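Type C neurotoxin (Clostridium botulinum, PDB 3PME) probably attaches botulinum neurotoxin to nerve cells, as the receptor-binding region of a C/D mosaic toxin that recognises gangliosides and membrane lipids. Local coordinates at residues Asp225-Pro230 against Lys404-Asp409. Residues are numbered along the deposited sequence; the frame is centred on the assembly and turned at random.
Sequences DYWGNP and KFISRD
Four direct hydrogen bonds tie the type I turn D225-G228 and the following N229 to residues 404-409, which continue from strand 403-406. The backbone contributes one, Y226 N to F405 O at 2.9 Å. In D225, CG sits between the backbone N and the carbonyl carbon (chi1 71°), folding the carboxylate back over the turn, where OD1 accepts from W227 N, an Asx turn, and from N229 N. Its OD2 takes N229 ND2 on the syn lone pair and S407 OG, 2.9 Å away, from above the carboxylate plane. N229 ND2 also reaches D409 OD1 at 3.0 Å; the two planes are 15° apart but offset, so ND2 approaches from above the carboxylate. Both residues bond across to the lectin-like half of the fragment: N229 OD1 accepts from W140 NE1, and D409 OD2, which also takes G411 N, accepts from N138 ND2 and forms a salt bridge with K76. W227 points its indole N-H almost straight at S407 O, NE1 to O 3.0 Å and 165° at the hydrogen. D409 CB lies over one indole face, a CH-pi contact; Y226 CD2 lies over the other. I406 CG1 runs alongside Y226, 3.8 Å from its CG, and K404 CD meets that ring obliquely. A water bridges K404 NZ to Y226 O. Four donors would favour ionised, buried D225 despite D409 OD1 lying 5.3 Å from its OD2, a like charge K76 may partly offset.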
loop_
_atom_site.group_PDB
_atom_site.type_symbol
_atom_site.label_atom_id
_atom_site.label_comp_id
_atom_site.label_asym_id
_atom_site.label_seq_id
_atom_site.Cartn_x
_atom_site.Cartn_y
_atom_site.Cartn_z
ATOM N N ASP A 225 -0.594 -6.299 -0.346
ATOM C CA ASP A 225 0.176 -6.578 0.864
ATOM C C ASP A 225 0.144 -5.363 1.798
ATOM O O ASP A 225 -0.508 -4.342 1.506
ATOM C CB ASP A 225 1.608 -7.086 0.556
ATOM C CG ASP A 225 2.540 -6.008 -0.007
ATOM O OD1 ASP A 225 2.234 -4.794 0.067
ATOM O OD2 ASP A 225 3.617 -6.380 -0.521
ATOM N N TYR A 226 0.837 -5.477 2.923
ATOM C CA TYR A 226 0.843 -4.476 3.981
ATOM C C TYR A 226 1.258 -3.105 3.467
ATOM O O TYR A 226 0.774 -2.076 3.953
ATOM C CB TYR A 226 1.816 -4.954 5.061
ATOM C CG TYR A 226 1.955 -4.056 6.260
ATOM C CD1 TYR A 226 1.007 -4.072 7.275
ATOM C CD2 TYR A 226 3.045 -3.204 6.385
ATOM C CE1 TYR A 226 1.130 -3.245 8.380
ATOM C CE2 TYR A 226 3.188 -2.398 7.491
ATOM C CZ TYR A 226 2.224 -2.414 8.480
ATOM O OH TYR A 226 2.354 -1.587 9.572
ATOM N N TRP A 227 2.150 -3.087 2.487
ATOM C CA TRP A 227 2.715 -1.841 1.962
ATOM C C TRP A 227 1.878 -1.244 0.838
ATOM O O TRP A 227 2.199 -0.168 0.332
ATOM C CB TRP A 227 4.110 -2.123 1.389
ATOM C CG TRP A 227 4.939 -2.962 2.303
ATOM C CD1 TRP A 227 5.300 -4.271 2.120
ATOM C CD2 TRP A 227 5.489 -2.565 3.560
ATOM N NE1 TRP A 227 6.047 -4.705 3.188
ATOM C CE2 TRP A 227 6.182 -3.677 4.084
ATOM C CE3 TRP A 227 5.453 -1.376 4.300
ATOM C CZ2 TRP A 227 6.840 -3.627 5.311
ATOM C CZ3 TRP A 227 6.114 -1.326 5.518
ATOM C CH2 TRP A 227 6.796 -2.451 6.012
ATOM N N GLY A 228 0.834 -1.947 0.414
ATOM C CA GLY A 228 0.069 -1.533 -0.756
ATOM C C GLY A 228 0.541 -2.065 -2.107
ATOM O O GLY A 228 0.040 -1.656 -3.153
ATOM N N ASN A 229 1.511 -2.977 -2.091
ATOM C CA ASN A 229 1.952 -3.663 -3.305
ATOM C C ASN A 229 0.943 -4.763 -3.648
ATOM O O ASN A 229 0.231 -5.252 -2.768
ATOM C CB ASN A 229 3.293 -4.374 -3.084
ATOM C CG ASN A 229 4.375 -3.472 -2.529
ATOM O OD1 ASN A 229 4.558 -2.341 -2.977
ATOM N ND2 ASN A 229 5.126 -3.988 -1.555
ATOM N N PRO A 230 0.903 -5.201 -4.917
ATOM C CA PRO A 230 0.067 -6.369 -5.224
ATOM C C PRO A 230 0.501 -7.594 -4.426
ATOM O O PRO A 230 1.708 -7.877 -4.324
ATOM C CB PRO A 230 0.323 -6.593 -6.717
ATOM C CG PRO A 230 0.637 -5.186 -7.222
ATOM C CD PRO A 230 1.484 -4.605 -6.130
ATOM N N LYS A 404 -3.800 -8.701 7.141
ATOM C CA LYS A 404 -2.759 -8.068 6.338
ATOM C C LYS A 404 -1.610 -9.045 6.160
ATOM O O LYS A 404 -1.472 -10.008 6.927
ATOM C CB LYS A 404 -2.260 -6.770 6.976
ATOM C CG LYS A 404 -3.310 -5.671 7.062
ATOM C CD LYS A 404 -2.671 -4.414 7.637
ATOM C CE LYS A 404 -3.575 -3.206 7.494
ATOM N NZ LYS A 404 -2.864 -1.958 7.869
ATOM N N PHE A 405 -0.811 -8.796 5.131
ATOM C CA PHE A 405 0.252 -9.709 4.740
ATOM C C PHE A 405 1.536 -8.917 4.568
ATOM O O PHE A 405 1.677 -8.118 3.629
ATOM C CB PHE A 405 -0.139 -10.430 3.453
ATOM C CG PHE A 405 -1.346 -11.312 3.611
ATOM C CD1 PHE A 405 -1.204 -12.623 4.020
ATOM C CD2 PHE A 405 -2.625 -10.821 3.370
ATOM C CE1 PHE A 405 -2.316 -13.442 4.191
ATOM C CE2 PHE A 405 -3.739 -11.631 3.541
ATOM C CZ PHE A 405 -3.582 -12.948 3.943
ATOM N N ILE A 406 2.484 -9.132 5.478
ATOM C CA ILE A 406 3.692 -8.320 5.452
ATOM C C ILE A 406 4.791 -9.014 4.681
ATOM O O ILE A 406 5.310 -10.029 5.129
ATOM C CB ILE A 406 4.199 -7.994 6.863
ATOM C CG1 ILE A 406 3.093 -7.341 7.697
ATOM C CG2 ILE A 406 5.414 -7.077 6.776
ATOM C CD1 ILE A 406 3.506 -7.122 9.145
ATOM N N SER A 407 5.141 -8.466 3.524
ATOM C CA SER A 407 6.270 -8.968 2.749
ATOM C C SER A 407 7.567 -8.308 3.221
ATOM O O SER A 407 7.556 -7.182 3.756
ATOM C CB SER A 407 6.050 -8.655 1.276
ATOM O OG SER A 407 5.807 -7.249 1.126
ATOM N N ARG A 408 8.688 -8.992 3.016
ATOM C CA ARG A 408 9.981 -8.355 3.202
ATOM C C ARG A 408 10.210 -7.447 2.008
ATOM O O ARG A 408 10.448 -7.897 0.890
ATOM C CB ARG A 408 11.085 -9.401 3.352
ATOM C CG ARG A 408 10.876 -10.243 4.603
ATOM C CD ARG A 408 12.093 -11.090 4.917
ATOM N NE ARG A 408 13.188 -10.283 5.448
ATOM C CZ ARG A 408 13.611 -10.334 6.709
ATOM N NH1 ARG A 408 13.035 -11.160 7.572
ATOM N NH2 ARG A 408 14.616 -9.563 7.101
ATOM N N ASP A 409 10.075 -6.151 2.252
ATOM C CA ASP A 409 10.083 -5.159 1.189
ATOM C C ASP A 409 11.368 -4.336 1.315
ATOM O O ASP A 409 11.803 -4.044 2.422
ATOM C CB ASP A 409 8.833 -4.272 1.349
ATOM C CG ASP A 409 8.711 -3.213 0.263
ATOM O OD1 ASP A 409 7.996 -3.437 -0.745
ATOM O OD2 ASP A 409 9.334 -2.162 0.429
HETATM O O HOH W 1 -1.172 -1.317 5.767
#